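Local coordinates for putative dihydrodipicolinate synthase (Thermus thermophilus, PDB 2PCQ), which belongs to the dihydrodipicolinate synthetase family of TIM-barrel proteins and is found here as an assembly of four chains, at residues 6-11 with 45-50; 19-24 with 36-41; 67-72 with 78-83; 72-77 with 112-117; 82-87 with 117-122. All coordinates share one frame; numbering follows the deposited sequence.

Contact 1: 6-11 with 45-50; sequences IPTPFD and VHLTPE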
# COMPACT_ATOMS: atom_id res chain seq x y z
N ILE A 6 26.10 -8.88 11.17
CA ILE A 6 27.02 -9.56 10.28
C ILE A 6 26.35 -10.55 9.33
O ILE A 6 25.44 -11.29 9.71
CB ILE A 6 28.15 -10.30 11.05
CG1 ILE A 6 27.57 -11.45 11.87
CG2 ILE A 6 28.88 -9.32 11.95
CD1 ILE A 6 28.64 -12.36 12.45
N PRO A 7 26.79 -10.56 8.06
CA PRO A 7 26.20 -11.48 7.10
C PRO A 7 26.67 -12.90 7.38
O PRO A 7 27.65 -13.10 8.10
CB PRO A 7 26.70 -10.95 5.76
CG PRO A 7 28.04 -10.38 6.11
CD PRO A 7 27.76 -9.66 7.41
N THR A 8 25.95 -13.88 6.84
CA THR A 8 26.31 -15.28 7.00
C THR A 8 26.85 -15.73 5.65
O THR A 8 26.12 -15.78 4.66
CB THR A 8 25.10 -16.14 7.39
OG1 THR A 8 24.56 -15.66 8.63
CG2 THR A 8 25.51 -17.60 7.55
N PRO A 9 28.15 -16.05 5.59
CA PRO A 9 28.83 -16.49 4.37
C PRO A 9 28.41 -17.82 3.77
O PRO A 9 28.23 -18.80 4.49
CB PRO A 9 30.31 -16.51 4.78
CG PRO A 9 30.38 -15.57 5.94
CD PRO A 9 29.12 -15.89 6.69
N PHE A 10 28.25 -17.83 2.45
CA PHE A 10 27.92 -19.02 1.67
C PHE A 10 28.92 -18.95 0.52
O PHE A 10 29.32 -17.85 0.13
CB PHE A 10 26.51 -18.94 1.06
CG PHE A 10 25.39 -18.96 2.06
CD1 PHE A 10 25.04 -20.14 2.71
CD2 PHE A 10 24.68 -17.79 2.36
CE1 PHE A 10 24.00 -20.16 3.64
CE2 PHE A 10 23.64 -17.79 3.28
CZ PHE A 10 23.30 -18.98 3.93
N ASP A 11 29.35 -20.09 -0.02
CA ASP A 11 30.25 -20.02 -1.17
C ASP A 11 29.33 -19.76 -2.35
O ASP A 11 28.12 -19.61 -2.17
CB ASP A 11 31.03 -21.33 -1.37
CG ASP A 11 30.13 -22.55 -1.47
OD1 ASP A 11 29.02 -22.45 -2.04
OD2 ASP A 11 30.55 -23.63 -0.99
N VAL A 45 16.88 -16.74 7.64
CA VAL A 45 15.77 -17.49 7.03
C VAL A 45 16.20 -18.30 5.81
O VAL A 45 15.41 -19.06 5.25
CB VAL A 45 14.60 -16.56 6.62
CG1 VAL A 45 14.05 -15.85 7.85
CG2 VAL A 45 15.06 -15.56 5.58
N HIS A 46 17.46 -18.14 5.40
CA HIS A 46 17.97 -18.89 4.26
C HIS A 46 18.65 -20.18 4.73
O HIS A 46 19.19 -20.94 3.93
CB HIS A 46 18.97 -18.05 3.46
CG HIS A 46 18.31 -17.03 2.58
ND1 HIS A 46 19.03 -16.22 1.72
CD2 HIS A 46 17.01 -16.73 2.38
CE1 HIS A 46 18.20 -15.46 1.04
NE2 HIS A 46 16.96 -15.74 1.42
N LEU A 47 18.61 -20.43 6.04
CA LEU A 47 19.23 -21.62 6.61
C LEU A 47 18.20 -22.59 7.17
O LEU A 47 17.15 -22.19 7.64
CB LEU A 47 20.16 -21.22 7.76
CG LEU A 47 21.28 -20.22 7.49
CD1 LEU A 47 21.92 -19.82 8.81
CD2 LEU A 47 22.31 -20.83 6.56
N THR A 48 18.53 -23.88 7.11
CA THR A 48 17.66 -24.90 7.68
C THR A 48 18.00 -24.90 9.17
O THR A 48 19.04 -24.37 9.56
CB THR A 48 17.98 -26.31 7.12
OG1 THR A 48 19.32 -26.66 7.46
CG2 THR A 48 17.80 -26.34 5.61
N PRO A 49 17.13 -25.48 10.01
CA PRO A 49 17.41 -25.50 11.45
C PRO A 49 18.79 -26.08 11.77
O PRO A 49 19.48 -25.63 12.68
CB PRO A 49 16.28 -26.37 12.00
CG PRO A 49 15.14 -26.01 11.09
CD PRO A 49 15.80 -26.03 9.73
N GLU A 50 19.20 -27.08 10.99
CA GLU A 50 20.49 -27.74 11.17
C GLU A 50 21.64 -26.78 10.87
O GLU A 50 22.59 -26.68 11.65
CB GLU A 50 20.57 -28.98 10.27
CG GLU A 50 21.77 -29.88 10.49
CD GLU A 50 23.04 -29.36 9.85
OE1 GLU A 50 22.98 -28.96 8.67
OE2 GLU A 50 24.10 -29.35 10.53

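Contact 2: 19-24 with 36-41; sequences EAFREL and LVYGSN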
# COMPACT_ATOMS: atom_id res chain seq x y z
N GLU A 19 33.90 -21.65 8.45
CA GLU A 19 35.21 -21.05 8.66
C GLU A 19 35.16 -19.56 8.35
O GLU A 19 35.66 -18.74 9.12
CB GLU A 19 36.26 -21.73 7.78
CG GLU A 19 36.58 -23.17 8.15
CD GLU A 19 35.36 -24.08 8.11
OE1 GLU A 19 34.63 -24.05 7.10
OE2 GLU A 19 35.15 -24.84 9.08
N ALA A 20 34.56 -19.21 7.22
CA ALA A 20 34.45 -17.81 6.81
C ALA A 20 33.61 -17.03 7.82
O ALA A 20 33.93 -15.89 8.15
CB ALA A 20 33.82 -17.72 5.43
N PHE A 21 32.54 -17.65 8.31
CA PHE A 21 31.65 -17.02 9.27
C PHE A 21 32.43 -16.61 10.52
O PHE A 21 32.33 -15.48 10.99
CB PHE A 21 30.53 -18.02 9.63
CG PHE A 21 29.31 -17.39 10.27
CD1 PHE A 21 29.03 -16.03 10.12
CD2 PHE A 21 28.39 -18.18 10.96
CE1 PHE A 21 27.86 -15.47 10.65
CE2 PHE A 21 27.22 -17.63 11.50
CZ PHE A 21 26.96 -16.28 11.34
N ARG A 22 33.23 -17.54 11.04
CA ARG A 22 34.03 -17.30 12.23
C ARG A 22 35.09 -16.21 12.00
O ARG A 22 35.29 -15.34 12.85
CB ARG A 22 34.70 -18.60 12.68
CG ARG A 22 35.57 -18.47 13.91
CD ARG A 22 36.05 -19.84 14.41
NE ARG A 22 36.66 -20.64 13.35
CZ ARG A 22 36.08 -21.68 12.76
NH1 ARG A 22 34.86 -22.06 13.13
NH2 ARG A 22 36.71 -22.35 11.81
N GLU A 23 35.76 -16.26 10.85
CA GLU A 23 36.79 -15.28 10.54
C GLU A 23 36.19 -13.89 10.39
O GLU A 23 36.77 -12.90 10.83
CB GLU A 23 37.51 -15.66 9.25
CG GLU A 23 38.74 -14.81 8.97
CD GLU A 23 39.38 -15.13 7.63
OE1 GLU A 23 39.54 -16.33 7.32
OE2 GLU A 23 39.73 -14.18 6.89
N LEU A 24 35.02 -13.82 9.75
CA LEU A 24 34.35 -12.54 9.54
C LEU A 24 33.99 -11.90 10.88
O LEU A 24 34.21 -10.71 11.09
CB LEU A 24 33.09 -12.75 8.71
CG LEU A 24 32.29 -11.49 8.37
CD1 LEU A 24 33.12 -10.59 7.47
CD2 LEU A 24 30.99 -11.89 7.67
N LEU A 36 25.46 -8.78 16.07
CA LEU A 36 24.10 -9.29 15.94
C LEU A 36 24.23 -10.42 14.93
O LEU A 36 24.53 -10.18 13.76
CB LEU A 36 23.13 -8.24 15.40
CG LEU A 36 21.84 -8.84 14.79
CD1 LEU A 36 21.14 -9.75 15.80
CD2 LEU A 36 20.91 -7.72 14.35
N VAL A 37 24.04 -11.66 15.40
CA VAL A 37 24.13 -12.83 14.53
C VAL A 37 22.72 -13.17 14.03
O VAL A 37 21.77 -13.17 14.80
CB VAL A 37 24.71 -14.05 15.29
CG1 VAL A 37 24.84 -15.24 14.35
CG2 VAL A 37 26.07 -13.70 15.88
N TYR A 38 22.61 -13.44 12.73
CA TYR A 38 21.32 -13.78 12.12
C TYR A 38 20.31 -12.63 12.19
O TYR A 38 19.13 -12.85 12.47
CB TYR A 38 20.72 -15.04 12.76
CG TYR A 38 21.55 -16.30 12.60
CD1 TYR A 38 22.40 -16.47 11.50
CD2 TYR A 38 21.48 -17.33 13.53
CE1 TYR A 38 23.15 -17.63 11.33
CE2 TYR A 38 22.22 -18.51 13.37
CZ TYR A 38 23.05 -18.65 12.28
OH TYR A 38 23.78 -19.81 12.10
N GLY A 39 20.80 -11.42 11.94
CA GLY A 39 19.93 -10.26 11.92
C GLY A 39 19.26 -10.27 10.55
O GLY A 39 19.42 -11.24 9.82
N SER A 40 18.51 -9.23 10.20
CA SER A 40 17.84 -9.21 8.90
C SER A 40 18.81 -9.27 7.72
O SER A 40 18.45 -9.74 6.64
CB SER A 40 16.92 -7.98 8.77
OG SER A 40 17.65 -6.77 8.90
N ASN A 41 20.04 -8.81 7.92
CA ASN A 41 21.05 -8.86 6.85
C ASN A 41 21.88 -10.15 6.94
O ASN A 41 22.78 -10.37 6.13
CB ASN A 41 21.99 -7.65 6.95
CG ASN A 41 21.43 -6.42 6.26
OD1 ASN A 41 21.59 -6.25 5.04
ND2 ASN A 41 20.77 -5.55 7.02

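Contact 3: 67-72 with 78-83; sequences VGLMEE and EGALLE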
# COMPACT_ATOMS: atom_id res chain seq x y z
N VAL A 67 21.29 -12.56 19.00
CA VAL A 67 20.99 -13.53 17.96
C VAL A 67 19.57 -13.28 17.47
O VAL A 67 18.63 -13.23 18.26
CB VAL A 67 21.09 -14.98 18.48
CG1 VAL A 67 20.74 -15.96 17.36
CG2 VAL A 67 22.50 -15.25 18.98
N GLY A 68 19.42 -13.12 16.16
CA GLY A 68 18.11 -12.89 15.60
C GLY A 68 17.33 -14.19 15.55
O GLY A 68 17.89 -15.23 15.23
N LEU A 69 16.04 -14.13 15.89
CA LEU A 69 15.20 -15.32 15.86
C LEU A 69 13.98 -15.00 15.01
O LEU A 69 13.11 -14.21 15.39
CB LEU A 69 14.77 -15.73 17.28
CG LEU A 69 14.11 -17.10 17.40
CD1 LEU A 69 14.24 -17.61 18.82
CD2 LEU A 69 12.66 -17.03 16.98
N MSE A 70 13.94 -15.60 13.82
CA MSE A 70 12.84 -15.37 12.91
C MSE A 70 12.17 -16.69 12.54
O MSE A 70 12.62 -17.40 11.64
CB MSE A 70 13.35 -14.68 11.66
CG MSE A 70 14.18 -13.46 12.00
SE MSE A 70 14.70 -12.50 10.44
CE MSE A 70 16.03 -11.36 11.27
N GLU A 71 11.10 -17.02 13.26
CA GLU A 71 10.35 -18.24 13.04
C GLU A 71 8.87 -17.89 12.91
O GLU A 71 8.45 -16.78 13.26
CB GLU A 71 10.55 -19.23 14.19
CG GLU A 71 11.99 -19.69 14.43
CD GLU A 71 12.61 -20.37 13.22
OE1 GLU A 71 11.89 -21.08 12.49
OE2 GLU A 71 13.83 -20.20 13.01
N GLU A 72 8.09 -18.84 12.42
CA GLU A 72 6.66 -18.65 12.21
C GLU A 72 5.83 -19.18 13.38
O GLU A 72 4.69 -18.75 13.56
CB GLU A 72 6.21 -19.36 10.93
CG GLU A 72 6.98 -18.97 9.66
CD GLU A 72 6.48 -17.68 9.02
OE1 GLU A 72 5.51 -17.08 9.54
OE2 GLU A 72 7.06 -17.28 7.99
N GLU A 78 11.34 -22.72 19.51
CA GLU A 78 11.97 -23.37 20.65
C GLU A 78 13.43 -23.78 20.43
O GLU A 78 14.29 -23.46 21.24
CB GLU A 78 11.13 -24.58 21.09
CG GLU A 78 11.83 -25.93 21.03
CD GLU A 78 11.02 -27.03 21.69
OE1 GLU A 78 11.47 -28.19 21.65
OE2 GLU A 78 9.95 -26.72 22.24
N GLY A 79 13.70 -24.47 19.33
CA GLY A 79 15.06 -24.89 19.05
C GLY A 79 16.01 -23.72 18.84
O GLY A 79 17.15 -23.73 19.32
N ALA A 80 15.55 -22.71 18.11
CA ALA A 80 16.36 -21.53 17.84
C ALA A 80 16.74 -20.86 19.15
O ALA A 80 17.89 -20.44 19.33
CB ALA A 80 15.59 -20.56 16.95
N LEU A 81 15.78 -20.76 20.06
CA LEU A 81 16.03 -20.13 21.35
C LEU A 81 17.03 -20.94 22.18
O LEU A 81 17.96 -20.38 22.75
CB LEU A 81 14.72 -19.95 22.12
CG LEU A 81 14.77 -19.18 23.45
CD1 LEU A 81 13.39 -18.63 23.78
CD2 LEU A 81 15.27 -20.10 24.56
N LEU A 82 16.84 -22.26 22.24
CA LEU A 82 17.74 -23.11 23.02
C LEU A 82 19.17 -23.00 22.51
O LEU A 82 20.11 -22.97 23.29
CB LEU A 82 17.29 -24.58 22.94
CG LEU A 82 15.95 -24.92 23.60
CD1 LEU A 82 15.67 -26.41 23.45
CD2 LEU A 82 15.97 -24.53 25.07
N GLU A 83 19.32 -22.95 21.19
CA GLU A 83 20.62 -22.83 20.55
C GLU A 83 21.29 -21.50 20.91
O GLU A 83 22.47 -21.47 21.24
CB GLU A 83 20.46 -22.95 19.03
CG GLU A 83 20.15 -24.36 18.56
CD GLU A 83 19.46 -24.41 17.21
OE1 GLU A 83 19.62 -23.45 16.42
OE2 GLU A 83 18.77 -25.41 16.93

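Contact 4: 72-77 with 112-117; sequences ETLPQA and YEALAE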
# COMPACT_ATOMS: atom_id res chain seq x y z
N GLU A 72 8.09 -18.84 12.42
CA GLU A 72 6.66 -18.65 12.21
C GLU A 72 5.83 -19.18 13.38
O GLU A 72 4.69 -18.75 13.56
CB GLU A 72 6.21 -19.36 10.93
CG GLU A 72 6.98 -18.97 9.66
CD GLU A 72 6.48 -17.68 9.02
OE1 GLU A 72 5.51 -17.08 9.54
OE2 GLU A 72 7.06 -17.28 7.99
N THR A 73 6.38 -20.11 14.15
CA THR A 73 5.65 -20.71 15.27
C THR A 73 6.51 -20.96 16.50
O THR A 73 7.74 -20.97 16.42
CB THR A 73 5.03 -22.06 14.86
OG1 THR A 73 6.08 -23.02 14.64
CG2 THR A 73 4.21 -21.91 13.59
N LEU A 74 5.86 -21.19 17.63
CA LEU A 74 6.57 -21.45 18.87
C LEU A 74 7.36 -22.76 18.78
O LEU A 74 8.51 -22.82 19.21
CB LEU A 74 5.59 -21.48 20.05
CG LEU A 74 5.08 -20.08 20.43
CD1 LEU A 74 3.97 -20.17 21.46
CD2 LEU A 74 6.25 -19.26 20.96
N PRO A 75 6.76 -23.83 18.23
CA PRO A 75 7.53 -25.07 18.14
C PRO A 75 8.83 -24.89 17.37
O PRO A 75 9.87 -25.42 17.76
CB PRO A 75 6.56 -26.02 17.44
CG PRO A 75 5.24 -25.58 17.99
CD PRO A 75 5.34 -24.06 17.91
N GLN A 76 8.78 -24.13 16.27
CA GLN A 76 9.98 -23.88 15.47
C GLN A 76 10.93 -22.94 16.20
O GLN A 76 12.15 -23.05 16.07
CB GLN A 76 9.60 -23.24 14.13
CG GLN A 76 8.94 -24.19 13.15
CD GLN A 76 8.23 -23.46 12.03
OE1 GLN A 76 7.34 -22.64 12.28
NE2 GLN A 76 8.62 -23.74 10.79
N ALA A 77 10.37 -22.02 16.98
CA ALA A 77 11.16 -21.06 17.73
C ALA A 77 11.93 -21.70 18.89
O ALA A 77 13.05 -21.28 19.20
CB ALA A 77 10.25 -19.96 18.27
N TYR A 112 5.55 -13.53 21.92
CA TYR A 112 6.63 -12.85 22.63
C TYR A 112 6.70 -13.19 24.12
O TYR A 112 7.79 -13.29 24.68
CB TYR A 112 6.50 -11.34 22.44
CG TYR A 112 6.97 -10.86 21.09
CD1 TYR A 112 6.09 -10.27 20.18
CD2 TYR A 112 8.31 -10.99 20.72
CE1 TYR A 112 6.53 -9.82 18.94
CE2 TYR A 112 8.76 -10.55 19.47
CZ TYR A 112 7.87 -9.97 18.59
OH TYR A 112 8.31 -9.52 17.37
N GLU A 113 5.55 -13.36 24.76
CA GLU A 113 5.55 -13.69 26.18
C GLU A 113 6.12 -15.08 26.41
O GLU A 113 6.79 -15.32 27.41
CB GLU A 113 4.13 -13.57 26.75
CG GLU A 113 3.57 -12.16 26.63
CD GLU A 113 2.14 -12.05 27.11
OE1 GLU A 113 1.43 -13.08 27.12
OE2 GLU A 113 1.72 -10.93 27.45
N ALA A 114 5.86 -15.99 25.48
CA ALA A 114 6.38 -17.35 25.59
C ALA A 114 7.90 -17.32 25.48
O ALA A 114 8.60 -17.96 26.27
CB ALA A 114 5.79 -18.22 24.49
N LEU A 115 8.42 -16.58 24.51
CA LEU A 115 9.86 -16.48 24.32
C LEU A 115 10.53 -15.75 25.48
O LEU A 115 11.57 -16.18 25.98
CB LEU A 115 10.18 -15.76 23.01
CG LEU A 115 9.64 -16.36 21.70
CD1 LEU A 115 10.07 -15.49 20.53
CD2 LEU A 115 10.15 -17.78 21.52
N ALA A 116 9.93 -14.64 25.92
CA ALA A 116 10.47 -13.83 27.01
C ALA A 116 10.49 -14.61 28.32
O ALA A 116 11.26 -14.28 29.23
CB ALA A 116 9.64 -12.56 27.18
N GLU A 117 9.66 -15.63 28.42
CA GLU A 117 9.60 -16.44 29.62
C GLU A 117 10.88 -17.27 29.74
O GLU A 117 11.29 -17.63 30.84
CB GLU A 117 8.38 -17.38 29.55
CG GLU A 117 8.09 -18.14 30.83
CD GLU A 117 7.80 -17.22 32.00
OE1 GLU A 117 6.90 -16.36 31.88
OE2 GLU A 117 8.46 -17.37 33.05

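Contact 5: 82-87 with 117-122; sequences LEAKAA and EKMPLF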
# COMPACT_ATOMS: atom_id res chain seq x y z
N LEU A 82 16.84 -22.26 22.24
CA LEU A 82 17.74 -23.11 23.02
C LEU A 82 19.17 -23.00 22.51
O LEU A 82 20.11 -22.97 23.29
CB LEU A 82 17.29 -24.58 22.94
CG LEU A 82 15.95 -24.92 23.60
CD1 LEU A 82 15.67 -26.41 23.45
CD2 LEU A 82 15.97 -24.53 25.07
N GLU A 83 19.32 -22.95 21.19
CA GLU A 83 20.62 -22.83 20.55
C GLU A 83 21.29 -21.50 20.91
O GLU A 83 22.47 -21.47 21.24
CB GLU A 83 20.46 -22.95 19.03
CG GLU A 83 20.15 -24.36 18.56
CD GLU A 83 19.46 -24.41 17.21
OE1 GLU A 83 19.62 -23.45 16.42
OE2 GLU A 83 18.77 -25.41 16.93
N ALA A 84 20.52 -20.42 20.85
CA ALA A 84 21.03 -19.09 21.17
C ALA A 84 21.47 -19.02 22.63
O ALA A 84 22.52 -18.45 22.94
CB ALA A 84 19.95 -18.04 20.90
N LYS A 85 20.67 -19.61 23.51
CA LYS A 85 20.99 -19.61 24.93
C LYS A 85 22.26 -20.39 25.22
O LYS A 85 23.10 -19.96 26.02
CB LYS A 85 19.82 -20.20 25.73
CG LYS A 85 19.99 -20.07 27.23
CD LYS A 85 18.82 -20.65 27.99
CE LYS A 85 19.07 -20.60 29.49
NZ LYS A 85 17.99 -21.24 30.27
N ALA A 86 22.41 -21.54 24.57
CA ALA A 86 23.58 -22.38 24.77
C ALA A 86 24.85 -21.71 24.24
O ALA A 86 25.95 -21.98 24.71
CB ALA A 86 23.38 -23.73 24.07
N ALA A 87 24.68 -20.82 23.26
CA ALA A 87 25.82 -20.12 22.68
C ALA A 87 26.26 -18.96 23.58
O ALA A 87 27.32 -18.40 23.39
CB ALA A 87 25.45 -19.59 21.30
N GLU A 117 9.66 -15.63 28.42
CA GLU A 117 9.60 -16.44 29.62
C GLU A 117 10.88 -17.27 29.74
O GLU A 117 11.29 -17.63 30.84
CB GLU A 117 8.38 -17.38 29.55
CG GLU A 117 8.09 -18.14 30.83
CD GLU A 117 7.80 -17.22 32.00
OE1 GLU A 117 6.90 -16.36 31.88
OE2 GLU A 117 8.46 -17.37 33.05
N LYS A 118 11.51 -17.55 28.60
CA LYS A 118 12.72 -18.37 28.57
C LYS A 118 14.03 -17.59 28.34
O LYS A 118 15.11 -18.05 28.71
CB LYS A 118 12.60 -19.43 27.47
CG LYS A 118 11.32 -20.26 27.51
CD LYS A 118 11.24 -21.16 28.74
CE LYS A 118 12.33 -22.21 28.73
NZ LYS A 118 12.24 -23.13 29.90
N MSE A 119 13.93 -16.41 27.74
CA MSE A 119 15.14 -15.65 27.47
C MSE A 119 14.85 -14.19 27.22
O MSE A 119 13.80 -13.83 26.73
CB MSE A 119 15.84 -16.22 26.24
CG MSE A 119 17.32 -16.45 26.39
SE MSE A 119 17.98 -16.99 24.67
CE MSE A 119 19.38 -15.64 24.53
N PRO A 120 15.82 -13.32 27.56
CA PRO A 120 15.66 -11.88 27.34
C PRO A 120 15.63 -11.65 25.85
O PRO A 120 16.29 -12.37 25.09
CB PRO A 120 16.91 -11.28 28.00
CG PRO A 120 17.29 -12.33 29.03
CD PRO A 120 17.05 -13.61 28.30
N LEU A 121 14.84 -10.68 25.41
CA LEU A 121 14.77 -10.38 24.00
C LEU A 121 14.41 -8.95 23.66
O LEU A 121 13.87 -8.20 24.48
CB LEU A 121 13.80 -11.34 23.27
CG LEU A 121 12.26 -11.30 23.23
CD1 LEU A 121 11.69 -12.30 24.20
CD2 LEU A 121 11.72 -9.91 23.48
N PHE A 122 14.72 -8.58 22.42
CA PHE A 122 14.39 -7.27 21.87
C PHE A 122 13.35 -7.57 20.80
O PHE A 122 13.44 -8.59 20.12
CB PHE A 122 15.62 -6.65 21.20
CG PHE A 122 16.60 -6.03 22.16
CD1 PHE A 122 16.48 -4.69 22.52
CD2 PHE A 122 17.64 -6.78 22.70
CE1 PHE A 122 17.39 -4.10 23.40
CE2 PHE A 122 18.55 -6.21 23.57
CZ PHE A 122 18.43 -4.86 23.92
O HOH W 1 15.36 -20.45 30.13

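Contact 1: 6-11 with 45-50
His46 meets the loop after strand 2-6 through its CB alone, which stands 4.5 Å from CZ of Phe10, obliquely to that ring. Its imidazole then leads away from Phe10. ND1 is hydrogen-bonded to Glu43 OE1, and the ring meets that of Tyr259 and, edge to face, Tyr100 of the second subunit. The closest touch of the two segments comes one residue later. Leu47 has its CG turned away from its own carbonyl carbon (chi1 -56°), and this carries the isobutyl group across to the loop, although the side chain does not start out in that direction. Its CD2 comes up to the rim of the Phe10 ring, near the ring plane, 3.4 Å from CZ and equally 3.4 Å from CE1, so one methyl straddles one ring bond. The other methyl, CD1, has a lighter partner in Thr8, whose CG2 lies 4.4 Å from it. Thr8 presents carbon to Leu47 and gives its OG1 to the carbonyl O of Gly42. Past Leu47 the chain leaves the loop. Thr48 occupies the N-cap position of helix 49-57: its side chain caps a backbone N of the first turn while its own N is bonded to Glu51 OE1, as in a capping box. The contact thus brings together two loops on the same side of the barrel. No hydrogen bond crosses between the segments: their buried meeting rests on van der Waals fit, while Thr8 OG1 and His46 ND1 find their partners in other residues, so carbon supplies the close fit and the surroundings the polar bonds.

Contact 2: 19-24 with 36-41
Tyr38 OH is hydrogen-bonded to the carbonyl O of Arg52, and this tether fixes the far end of a ring that also packs against Phe21 of helix 18-28. CE2 of Phe21 passes 4.1 Å from that OH, and CZ comes 4.0 Å from Tyr38 CE1. The two aromatic side chains run at about a right angle to each other. Phe21 reaches this far because its CG points away from the backbone N (chi1 -162°), which sends the ring off the helix toward the strand. The same CZ also meets CG1 of Val37 at 3.8 Å. Val37 CG1 in turn sits above the centre of the Tyr38 ring, 3.8 Å from its plane, so a single methyl is shared by both aromatic neighbours. The left-handed backbone of Tyr38 (phi 63°, psi 42°), where strand 36-37 gives way to the loop, probably helps to bring its ring over the preceding side chain. Helix 18-28 is the crossover helix of a beta-alpha-beta unit, lying between strands 2-6 and 36-37 in the chain. Ile6 and Pro9 also press on Phe21, whereas Tyr38 borders Thr8, Leu47 and Val67; strand 36-37 itself lies between strands 2-6 and 66-69 in the closed barrel.

Contact 3: 67-72 with 78-83
Leu69 and Ala80 form the close part of this contact. The methyl of Ala80 nestles against the branch of the leucine, with CB 3.7 Å from Leu69 CD1 and 3.8 Å from Leu69 CG. CD1 also lies over the helix backbone, 3.7 Å from Leu81 N, and ends 4.1 Å from Leu81 CB. Leu69 reaches the helix because its CG is directed away from the backbone N (chi1 -169°). With only a methyl between them on the helix side, the alpha carbons of Leu69 and Ala80 are 6.6 Å apart, the nearest pair of the two segments. Strand 66-69 and helix 74-87 belong to one beta-alpha-beta unit of the TIM barrel, completed by strand 91-94, and the leucine is an outward-facing strand residue on which the helix rests. Tyr111 of helix 107-118 touches the same leucine. Beyond the strand the fit is looser. Glu71, partly exposed, approaches Ala80 with a carboxylate oxygen, OE2 standing 4.3 Å from CB, a distance at which little attraction is expected; that oxygen has a long, weak ion pair with Arg52 NH1. On the solvent side of the helix, exposed Glu78 directs its side chain away from the strand.

Contact 4: 72-77 with 112-117
Leu74 clasps Ala114. Its forked end presents both methyls to the alanine CB, CD2 at 3.7 Å and CD1 at 4.0 Å, so the small residue of one helix provides the shallow place that the branched residue of the other fills. The fork is put there by a CG turned away from the leucine's own carbonyl carbon (chi1 -73°). Leu115 answers in the reverse direction. Its CD2 is the bump, and it settles in the dip between Leu74 and Ala77, one turn apart on their helix, lying 3.9 Å from Ala77 CB and 4.2 Å from Leu74 CD2. Each helix thus offers one leucine and one alanine; large is set against small in the two closer touches, while the two leucines meet more loosely. The start of helix 74-87 is shaped by its cap. Thr73, at the N-cap, accepts a weak bond from Gln76 N, and its OG1 donates to Gln76 OE1 over 2.7 Å, the donor tilted 23° from the carbonyl plane. The glutamine amide, held by this bond, offers NE2 to Val45 O of the second subunit, so the helix start also belongs to a subunit interface. Tyr111 adds to the packing by touching both Leu74 and Ala77. Such side-by-side contact of consecutive outer helices, here 74-87 and 107-118, is characteristic of the helical layer that surrounds the strands of a TIM barrel.

Contact 5: 82-87 with 117-122
Met119 projects from the turn between helix 107-118 and strand 121-125 onto Lys85 and Ala84, near the end of the preceding outer helix of the TIM barrel. The apolar part of the contact is made by its selenium, for the residue is a selenomethionine. SE lies 3.8 Å from Lys85 CB and 3.9 Å from Lys85 N, and so rests against the base of the lysine and the helix backbone at once. Ala84 CB is a more distant neighbour at 4.4 Å. The selenomethionine chain is straight at its second torsion but bent at the third (chi3 126°), which lays the terminal methyl CE along the helix, also about 4.4 Å from Ala84 CB. Leu92 of strand 91-94 and Ala89 also touch this side chain, placing it between helix and barrel wall. The polar part belongs to the lysines and is more open to solvent. Lys85 NZ and Lys118 NZ stand 6.1 Å apart, like charges that probably disfavour closer approach. Lys85 is better matched to the backbone of Lys118, whose carbonyl lies near the end of helix 107-118, where the helix dipole would probably draw a positive charge. The lysine runs out fully extended from its CB, and one water joins the two segments: it accepts from Lys85 NZ at 2.7 Å and donates to Lys118 O at 2.8 Å.

Overall arrangement
Contacts 1 and 2 adjoin, with centres about 8 Å apart, and both are buried and built round phenylalanines; Leu47 of the first touches Tyr38 of the second. Contacts 4, 3 and 5 follow one another along helix 74-87: contact 3, also buried, sets it on its own strand, whereas contact 4, only partly buried, and contact 5, buried at the selenium but exposed at a lysine, join it to helix 107-118 and the turn beyond. Aromatic rings take part across the first two contacts, small alanines and leucines across contacts 3 and 4, and selenium with bridging water across contact 5. Contacts 1 to 4 touch the second subunit; contact 5 touches no other chain.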